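Local atomic coordinates of LD10117p (Drosophila melanogaster, PDB entry 5HJQ), a protein that acts as a GTPase-activating protein for Rab35 in synaptic vesicle protein recycling and binds phosphoinositides through its TBC domain, the part present here. Residues A[309-323]-A[334-346]. Residues are numbered along the deposited sequence; the frame is centred on the assembly and turned at random.
Sequences ILNLFHKECQSNNEW and NALIKFCKKIPVS
F339 sits as a knob in the hole that I309, L312, F313 and E316 form on helix 309-317, a place that suits a flat, wholly apolar side chain. With CG anti to the backbone N, its ring lies across that helix, the CA of F313 standing over one face 4.1 Å from the centroid. The F313 ring turns its edge to the same face, planes 70° apart, while F339 in turn presents its edge to the face of the W323 five-membered ring, planes at 89°, so the three rings form an aromatic cluster of two T-shaped pairs. E316 lends its aliphatic part, CG lying 3.4 Å from F339 CE1. Shortening F339 to an alanine is likely to open a gap in this hole and leave F313 and W323 without their shared partner. The branched end of L336 sets CD2 over a face of F313, and the long K338 packs its methylenes at the indole edge. Beyond helix 334-341, V345 CG2 meets L312 CD1 at 3.7 Å, tip to tip. Helices 309-317 and 334-341 cross almost perpendicularly (94°) in this all-helical TBC domain; helix 252-261 packs on L310 and F313, W277 of helix 274-279 on I309, L336 and C340, and I328 of helix 325-328 on F313 and A335.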
ATOM      1  N   ILE A 309      12.108   0.793   6.603  1.00 50.38           N
ATOM      2  CA  ILE A 309      12.382   2.179   6.244  1.00 55.89           C
ATOM      3  C   ILE A 309      12.949   2.950   7.435  1.00 57.78           C
ATOM      4  O   ILE A 309      13.920   3.696   7.297  1.00 55.53           O
ATOM      5  CB  ILE A 309      11.113   2.890   5.733  1.00 57.45           C
ATOM      6  CG1 ILE A 309      10.665   2.291   4.396  1.00 50.41           C
ATOM      7  CG2 ILE A 309      11.353   4.387   5.594  1.00 50.42           C
ATOM      8  CD1 ILE A 309       9.464   2.986   3.794  1.00 47.58           C
ATOM      9  N   LEU A 310      12.346   2.750   8.604  1.00 57.51           N
ATOM     10  CA  LEU A 310      12.782   3.424   9.825  1.00 57.72           C
ATOM     11  C   LEU A 310      14.204   3.033  10.223  1.00 59.46           C
ATOM     12  O   LEU A 310      14.994   3.883  10.635  1.00 64.69           O
ATOM     13  CB  LEU A 310      11.816   3.128  10.973  1.00 58.96           C
ATOM     14  CG  LEU A 310      10.500   3.905  10.919  1.00 58.05           C
ATOM     15  CD1 LEU A 310       9.504   3.351  11.917  1.00 54.31           C
ATOM     16  CD2 LEU A 310      10.754   5.379  11.181  1.00 58.00           C
ATOM     17  N   ASN A 311      14.527   1.747  10.105  1.00 59.94           N
ATOM     18  CA  ASN A 311      15.888   1.283  10.357  1.00 57.56           C
ATOM     19  C   ASN A 311      16.871   1.844   9.339  1.00 63.31           C
ATOM     20  O   ASN A 311      17.945   2.321   9.704  1.00 64.35           O
ATOM     21  CB  ASN A 311      15.954  -0.246  10.347  1.00 56.47           C
ATOM     22  CG  ASN A 311      15.126  -0.868  11.445  1.00 59.63           C
ATOM     23  OD1 ASN A 311      14.710  -0.187  12.378  1.00 62.60           O
ATOM     24  ND2 ASN A 311      14.892  -2.171  11.349  1.00 58.36           N
ATOM     25  N   LEU A 312      16.502   1.782   8.062  1.00 61.72           N
ATOM     26  CA  LEU A 312      17.349   2.307   6.996  1.00 61.84           C
ATOM     27  C   LEU A 312      17.573   3.811   7.140  1.00 63.46           C
ATOM     28  O   LEU A 312      18.649   4.315   6.822  1.00 65.41           O
ATOM     29  CB  LEU A 312      16.740   2.003   5.624  1.00 59.86           C
ATOM     30  CG  LEU A 312      16.771   0.552   5.140  1.00 61.49           C
ATOM     31  CD1 LEU A 312      15.985   0.409   3.844  1.00 60.92           C
ATOM     32  CD2 LEU A 312      18.207   0.085   4.946  1.00 62.67           C
ATOM     33  N   PHE A 313      16.557   4.527   7.611  1.00 60.54           N
ATOM     34  CA  PHE A 313      16.656   5.977   7.749  1.00 64.95           C
ATOM     35  C   PHE A 313      17.551   6.367   8.921  1.00 67.65           C
ATOM     36  O   PHE A 313      18.304   7.335   8.838  1.00 60.46           O
ATOM     37  CB  PHE A 313      15.272   6.608   7.916  1.00 60.18           C
ATOM     38  CG  PHE A 313      15.300   8.110   7.997  1.00 67.17           C
ATOM     39  CD1 PHE A 313      15.539   8.872   6.866  1.00 64.42           C
ATOM     40  CD2 PHE A 313      15.091   8.760   9.203  1.00 66.19           C
ATOM     41  CE1 PHE A 313      15.566  10.254   6.933  1.00 70.71           C
ATOM     42  CE2 PHE A 313      15.116  10.142   9.276  1.00 66.98           C
ATOM     43  CZ  PHE A 313      15.355  10.889   8.139  1.00 70.63           C
ATOM     44  N   HIS A 314      17.465   5.612  10.012  1.00 66.20           N
ATOM     45  CA  HIS A 314      18.302   5.869  11.177  1.00 70.84           C
ATOM     46  C   HIS A 314      19.764   5.566  10.863  1.00 74.68           C
ATOM     47  O   HIS A 314      20.656   6.337  11.219  1.00 80.69           O
ATOM     48  CB  HIS A 314      17.837   5.039  12.374  1.00 65.90           C
ATOM     49  CG  HIS A 314      18.607   5.310  13.629  1.00 70.14           C
ATOM     50  ND1 HIS A 314      18.769   4.369  14.622  1.00 70.08           N
ATOM     51  CD2 HIS A 314      19.260   6.419  14.051  1.00 73.90           C
ATOM     52  CE1 HIS A 314      19.488   4.885  15.601  1.00 67.47           C
ATOM     53  NE2 HIS A 314      19.799   6.126  15.282  1.00 68.09           N
ATOM     54  N   LYS A 315      19.994   4.437  10.200  1.00 71.21           N
ATOM     55  CA  LYS A 315      21.329   4.050   9.752  1.00 73.82           C
ATOM     56  C   LYS A 315      21.932   5.130   8.868  1.00 77.51           C
ATOM     57  O   LYS A 315      23.093   5.513   9.029  1.00 84.41           O
ATOM     58  CB  LYS A 315      21.275   2.721   8.992  1.00 75.29           C
ATOM     59  CG  LYS A 315      22.491   2.445   8.121  1.00 74.51           C
ATOM     60  CD  LYS A 315      22.522   0.998   7.663  1.00 75.84           C
ATOM     61  CE  LYS A 315      23.757   0.704   6.819  1.00 82.56           C
ATOM     62  NZ  LYS A 315      23.628   1.232   5.431  1.00 77.62           N
ATOM     63  N   GLU A 316      21.122   5.611   7.932  1.00 74.01           N
ATOM     64  CA  GLU A 316      21.527   6.647   7.000  1.00 77.65           C
ATOM     65  C   GLU A 316      21.877   7.925   7.764  1.00 78.97           C
ATOM     66  O   GLU A 316      22.890   8.550   7.496  1.00 82.71           O
ATOM     67  CB  GLU A 316      20.409   6.889   5.977  1.00 71.80           C
ATOM     68  CG  GLU A 316      20.877   7.354   4.613  1.00 75.86           C
ATOM     69  CD  GLU A 316      21.721   6.332   3.877  1.00 77.95           C
ATOM     70  OE1 GLU A 316      21.584   5.122   4.149  1.00 74.58           O
ATOM     71  OE2 GLU A 316      22.535   6.750   3.025  1.00 78.97           O
ATOM     72  N   CYS A 317      21.055   8.282   8.745  1.00 80.49           N
ATOM     73  CA  CYS A 317      21.260   9.504   9.523  1.00 80.69           C
ATOM     74  C   CYS A 317      22.597   9.538  10.263  1.00 84.29           C
ATOM     75  O   CYS A 317      23.129  10.608  10.552  1.00 82.18           O
ATOM     76  CB  CYS A 317      20.121   9.677  10.528  1.00 76.37           C
ATOM     77  SG  CYS A 317      18.601  10.329   9.819  1.00 74.89           S
ATOM     78  N   GLN A 318      23.141   8.363  10.555  1.00 85.68           N
ATOM     79  CA  GLN A 318      24.350   8.265  11.358  1.00 89.24           C
ATOM     80  C   GLN A 318      25.636   8.765  10.660  1.00 94.86           C
ATOM     81  O   GLN A 318      26.629   8.994  11.345  1.00102.72           O
ATOM     82  CB  GLN A 318      24.546   6.811  11.815  1.00 90.63           C
ATOM     83  CG  GLN A 318      23.711   6.402  13.027  1.00 87.66           C
ATOM     84  CD  GLN A 318      23.923   4.954  13.423  1.00 91.66           C
ATOM     85  OE1 GLN A 318      24.806   4.279  12.896  1.00 99.18           O
ATOM     86  NE2 GLN A 318      23.112   4.471  14.359  1.00 85.23           N
ATOM     87  N   SER A 319      25.621   8.965   9.335  1.00 91.61           N
ATOM     88  CA  SER A 319      26.870   9.204   8.572  1.00 93.45           C
ATOM     89  C   SER A 319      26.701   9.637   7.106  1.00 96.68           C
ATOM     90  O   SER A 319      26.824   8.787   6.240  1.00 95.89           O
ATOM     91  CB  SER A 319      27.704   7.911   8.599  1.00 95.04           C
ATOM     92  OG  SER A 319      27.019   6.828   7.976  1.00 97.73           O
ATOM     93  N   ASN A 320      26.496  10.922   6.792  1.00 95.34           N
ATOM     94  CA  ASN A 320      25.707  11.158   5.580  1.00 94.26           C
ATOM     95  C   ASN A 320      25.446  12.593   5.136  1.00 97.32           C
ATOM     96  O   ASN A 320      25.498  13.517   5.932  1.00101.51           O
ATOM     97  N   ASN A 321      25.084  12.730   3.861  1.00103.11           N
ATOM     98  CA  ASN A 321      24.892  14.016   3.199  1.00103.58           C
ATOM     99  C   ASN A 321      23.968  15.004   3.889  1.00103.32           C
ATOM    100  O   ASN A 321      24.403  15.946   4.571  1.00103.43           O
ATOM    101  N   GLU A 322      22.676  14.773   3.645  1.00105.06           N
ATOM    102  CA  GLU A 322      21.584  15.692   3.958  1.00100.97           C
ATOM    103  C   GLU A 322      20.815  15.270   5.198  1.00 96.91           C
ATOM    104  O   GLU A 322      20.135  16.085   5.828  1.00 97.78           O
ATOM    105  CB  GLU A 322      20.595  15.763   2.786  1.00 97.86           C
ATOM    106  CG  GLU A 322      20.586  14.491   1.965  1.00 96.29           C
ATOM    107  CD  GLU A 322      19.838  14.609   0.657  1.00101.08           C
ATOM    108  OE1 GLU A 322      18.732  15.186   0.645  1.00104.67           O
ATOM    109  OE2 GLU A 322      20.363  14.123  -0.367  1.00100.08           O
ATOM    110  N   TRP A 323      20.891  13.985   5.528  1.00 97.24           N
ATOM    111  CA  TRP A 323      20.105  13.436   6.625  1.00 97.30           C
ATOM    112  C   TRP A 323      20.855  13.552   7.954  1.00 96.76           C
ATOM    113  O   TRP A 323      20.740  12.695   8.829  1.00 96.08           O
ATOM    114  CB  TRP A 323      19.723  11.979   6.328  1.00 90.08           C
ATOM    115  CG  TRP A 323      19.320  11.747   4.880  1.00 92.82           C
ATOM    116  CD1 TRP A 323      20.007  11.038   3.944  1.00 88.18           C
ATOM    117  CD2 TRP A 323      18.157  12.254   4.212  1.00 91.86           C
ATOM    118  NE1 TRP A 323      19.349  11.048   2.748  1.00 91.99           N
ATOM    119  CE2 TRP A 323      18.211  11.793   2.881  1.00 88.64           C
ATOM    120  CE3 TRP A 323      17.077  13.048   4.608  1.00 88.21           C
ATOM    121  CZ2 TRP A 323      17.232  12.098   1.947  1.00 84.22           C
ATOM    122  CZ3 TRP A 323      16.103  13.350   3.675  1.00 82.63           C
ATOM    123  CH2 TRP A 323      16.189  12.874   2.359  1.00 87.43           C
ATOM    124  N   ASN A 334       8.820  14.799   6.574  1.00 84.49           N
ATOM    125  CA  ASN A 334       9.022  14.755   5.126  1.00 82.03           C
ATOM    126  C   ASN A 334      10.491  14.450   4.863  1.00 78.44           C
ATOM    127  O   ASN A 334      10.902  14.258   3.727  1.00 80.27           O
ATOM    128  CB  ASN A 334       8.581  16.032   4.397  1.00 91.56           C
ATOM    129  CG  ASN A 334       7.291  16.601   4.950  1.00 99.08           C
ATOM    130  OD1 ASN A 334       6.376  15.858   5.415  1.00103.71           O
ATOM    131  ND2 ASN A 334       7.119  17.912   4.725  1.00103.22           N
ATOM    132  N   ALA A 335      11.280  14.353   5.924  1.00 76.17           N
ATOM    133  CA  ALA A 335      12.650  13.879   5.747  1.00 76.90           C
ATOM    134  C   ALA A 335      12.592  12.402   5.391  1.00 71.42           C
ATOM    135  O   ALA A 335      13.357  11.919   4.562  1.00 71.59           O
ATOM    136  CB  ALA A 335      13.490  14.108   6.990  1.00 75.01           C
ATOM    137  N   LEU A 336      11.637  11.704   5.993  1.00 66.22           N
ATOM    138  CA  LEU A 336      11.417  10.291   5.707  1.00 70.06           C
ATOM    139  C   LEU A 336      10.890  10.093   4.288  1.00 68.61           C
ATOM    140  O   LEU A 336      11.317   9.181   3.579  1.00 69.11           O
ATOM    141  CB  LEU A 336      10.450   9.681   6.726  1.00 64.18           C
ATOM    142  CG  LEU A 336      11.060   9.398   8.100  1.00 67.72           C
ATOM    143  CD1 LEU A 336      10.003   9.441   9.196  1.00 63.27           C
ATOM    144  CD2 LEU A 336      11.763   8.052   8.088  1.00 62.15           C
ATOM    145  N   ILE A 337       9.967  10.959   3.878  1.00 66.85           N
ATOM    146  CA  ILE A 337       9.423  10.925   2.527  1.00 68.20           C
ATOM    147  C   ILE A 337      10.515  11.145   1.486  1.00 73.68           C
ATOM    148  O   ILE A 337      10.611  10.402   0.506  1.00 69.94           O
ATOM    149  CB  ILE A 337       8.323  11.990   2.335  1.00 69.94           C
ATOM    150  CG1 ILE A 337       7.128  11.700   3.244  1.00 67.74           C
ATOM    151  CG2 ILE A 337       7.883  12.053   0.879  1.00 64.70           C
ATOM    152  CD1 ILE A 337       6.407  10.413   2.918  1.00 62.92           C
ATOM    153  N   LYS A 338      11.340  12.165   1.706  1.00 70.06           N
ATOM    154  CA  LYS A 338      12.433  12.470   0.789  1.00 73.98           C
ATOM    155  C   LYS A 338      13.433  11.317   0.716  1.00 72.99           C
ATOM    156  O   LYS A 338      13.939  10.990  -0.359  1.00 71.83           O
ATOM    157  CB  LYS A 338      13.146  13.759   1.207  1.00 72.02           C
ATOM    158  CG  LYS A 338      12.307  15.019   1.097  1.00 74.67           C
ATOM    159  CD  LYS A 338      13.156  16.260   1.344  1.00 81.22           C
ATOM    160  CE  LYS A 338      13.899  16.180   2.675  1.00 81.92           C
ATOM    161  NZ  LYS A 338      14.021  17.515   3.327  1.00 80.59           N
ATOM    162  N   PHE A 339      13.705  10.706   1.865  1.00 71.01           N
ATOM    163  CA  PHE A 339      14.627   9.578   1.947  1.00 72.75           C
ATOM    164  C   PHE A 339      14.125   8.382   1.143  1.00 65.91           C
ATOM    165  O   PHE A 339      14.908   7.677   0.507  1.00 64.46           O
ATOM    166  CB  PHE A 339      14.848   9.177   3.410  1.00 69.36           C
ATOM    167  CG  PHE A 339      15.650   7.916   3.580  1.00 64.84           C
ATOM    168  CD1 PHE A 339      17.014   7.913   3.353  1.00 66.34           C
ATOM    169  CD2 PHE A 339      15.040   6.738   3.982  1.00 60.93           C
ATOM    170  CE1 PHE A 339      17.753   6.757   3.508  1.00 65.33           C
ATOM    171  CE2 PHE A 339      15.776   5.578   4.139  1.00 61.74           C
ATOM    172  CZ  PHE A 339      17.135   5.589   3.904  1.00 63.00           C
ATOM    173  N   CYS A 340      12.816   8.159   1.181  1.00 64.70           N
ATOM    174  CA  CYS A 340      12.204   7.035   0.481  1.00 65.18           C
ATOM    175  C   CYS A 340      12.287   7.195  -1.035  1.00 64.09           C
ATOM    176  O   CYS A 340      12.494   6.220  -1.755  1.00 63.49           O
ATOM    177  CB  CYS A 340      10.743   6.870   0.908  1.00 62.76           C
ATOM    178  SG  CYS A 340      10.514   6.315   2.615  1.00 64.74           S
ATOM    179  N   LYS A 341      12.130   8.427  -1.512  1.00 63.71           N
ATOM    180  CA  LYS A 341      12.224   8.711  -2.939  1.00 64.89           C
ATOM    181  C   LYS A 341      13.603   8.362  -3.481  1.00 66.95           C
ATOM    182  O   LYS A 341      13.758   8.069  -4.665  1.00 72.16           O
ATOM    183  CB  LYS A 341      11.913  10.183  -3.222  1.00 67.47           C
ATOM    184  CG  LYS A 341      10.577  10.670  -2.681  1.00 67.95           C
ATOM    185  CD  LYS A 341       9.743  11.294  -3.786  1.00 70.83           C
ATOM    186  CE  LYS A 341       8.444  11.875  -3.250  1.00 67.32           C
ATOM    187  NZ  LYS A 341       8.690  13.053  -2.375  1.00 77.09           N
ATOM    188  N   LYS A 342      14.602   8.397  -2.605  1.00 67.75           N
ATOM    189  CA  LYS A 342      15.972   8.079  -2.982  1.00 65.51           C
ATOM    190  C   LYS A 342      16.488   6.880  -2.193  1.00 64.49           C
ATOM    191  O   LYS A 342      17.684   6.789  -1.912  1.00 70.28           O
ATOM    192  CB  LYS A 342      16.881   9.288  -2.750  1.00 72.84           C
ATOM    193  CG  LYS A 342      16.263  10.618  -3.153  1.00 82.20           C
ATOM    194  CD  LYS A 342      16.950  11.214  -4.373  1.00 84.51           C
ATOM    195  CE  LYS A 342      17.864  12.367  -3.979  1.00 95.16           C
ATOM    196  NZ  LYS A 342      18.432  13.061  -5.168  1.00 95.95           N
ATOM    197  N   ILE A 343      15.583   5.966  -1.845  1.00 65.90           N
ATOM    198  CA  ILE A 343      15.909   4.816  -1.000  1.00 64.65           C
ATOM    199  C   ILE A 343      17.100   4.035  -1.565  1.00 66.47           C
ATOM    200  O   ILE A 343      17.124   3.676  -2.742  1.00 70.83           O
ATOM    201  CB  ILE A 343      14.674   3.885  -0.816  1.00 66.07           C
ATOM    202  CG1 ILE A 343      14.950   2.799   0.226  1.00 64.02           C
ATOM    203  CG2 ILE A 343      14.212   3.285  -2.136  1.00 67.82           C
ATOM    204  CD1 ILE A 343      14.682   3.244   1.644  1.00 66.13           C
ATOM    205  N   PRO A 344      18.124   3.814  -0.725  1.00 72.79           N
ATOM    206  CA  PRO A 344      19.392   3.229  -1.174  1.00 67.03           C
ATOM    207  C   PRO A 344      19.421   1.699  -1.244  1.00 62.06           C
ATOM    208  O   PRO A 344      20.509   1.129  -1.309  1.00 67.37           O
ATOM    209  CB  PRO A 344      20.386   3.730  -0.122  1.00 71.75           C
ATOM    210  CG  PRO A 344      19.570   3.866   1.114  1.00 66.75           C
ATOM    211  CD  PRO A 344      18.201   4.305   0.664  1.00 68.36           C
ATOM    212  N   VAL A 345      18.265   1.045  -1.231  1.00 67.58           N
ATOM    213  CA  VAL A 345      18.234  -0.404  -1.432  1.00 68.28           C
ATOM    214  C   VAL A 345      17.293  -0.793  -2.565  1.00 66.65           C
ATOM    215  O   VAL A 345      16.322  -0.092  -2.851  1.00 67.13           O
ATOM    216  CB  VAL A 345      17.814  -1.162  -0.152  1.00 67.88           C
ATOM    217  CG1 VAL A 345      18.865  -0.994   0.939  1.00 61.34           C
ATOM    218  CG2 VAL A 345      16.442  -0.702   0.325  1.00 65.56           C
ATOM    219  N   SER A 346      17.598  -1.915  -3.209  1.00 67.10           N
ATOM    220  CA  SER A 346      16.764  -2.447  -4.276  1.00 65.31           C
ATOM    221  C   SER A 346      15.442  -2.943  -3.701  1.00 65.47           C
ATOM    222  O   SER A 346      15.338  -3.156  -2.493  1.00 65.95           O
ATOM    223  CB  SER A 346      17.492  -3.578  -5.009  1.00 66.28           C
ATOM    224  OG  SER A 346      17.651  -4.708  -4.170  1.00 66.47           O
TER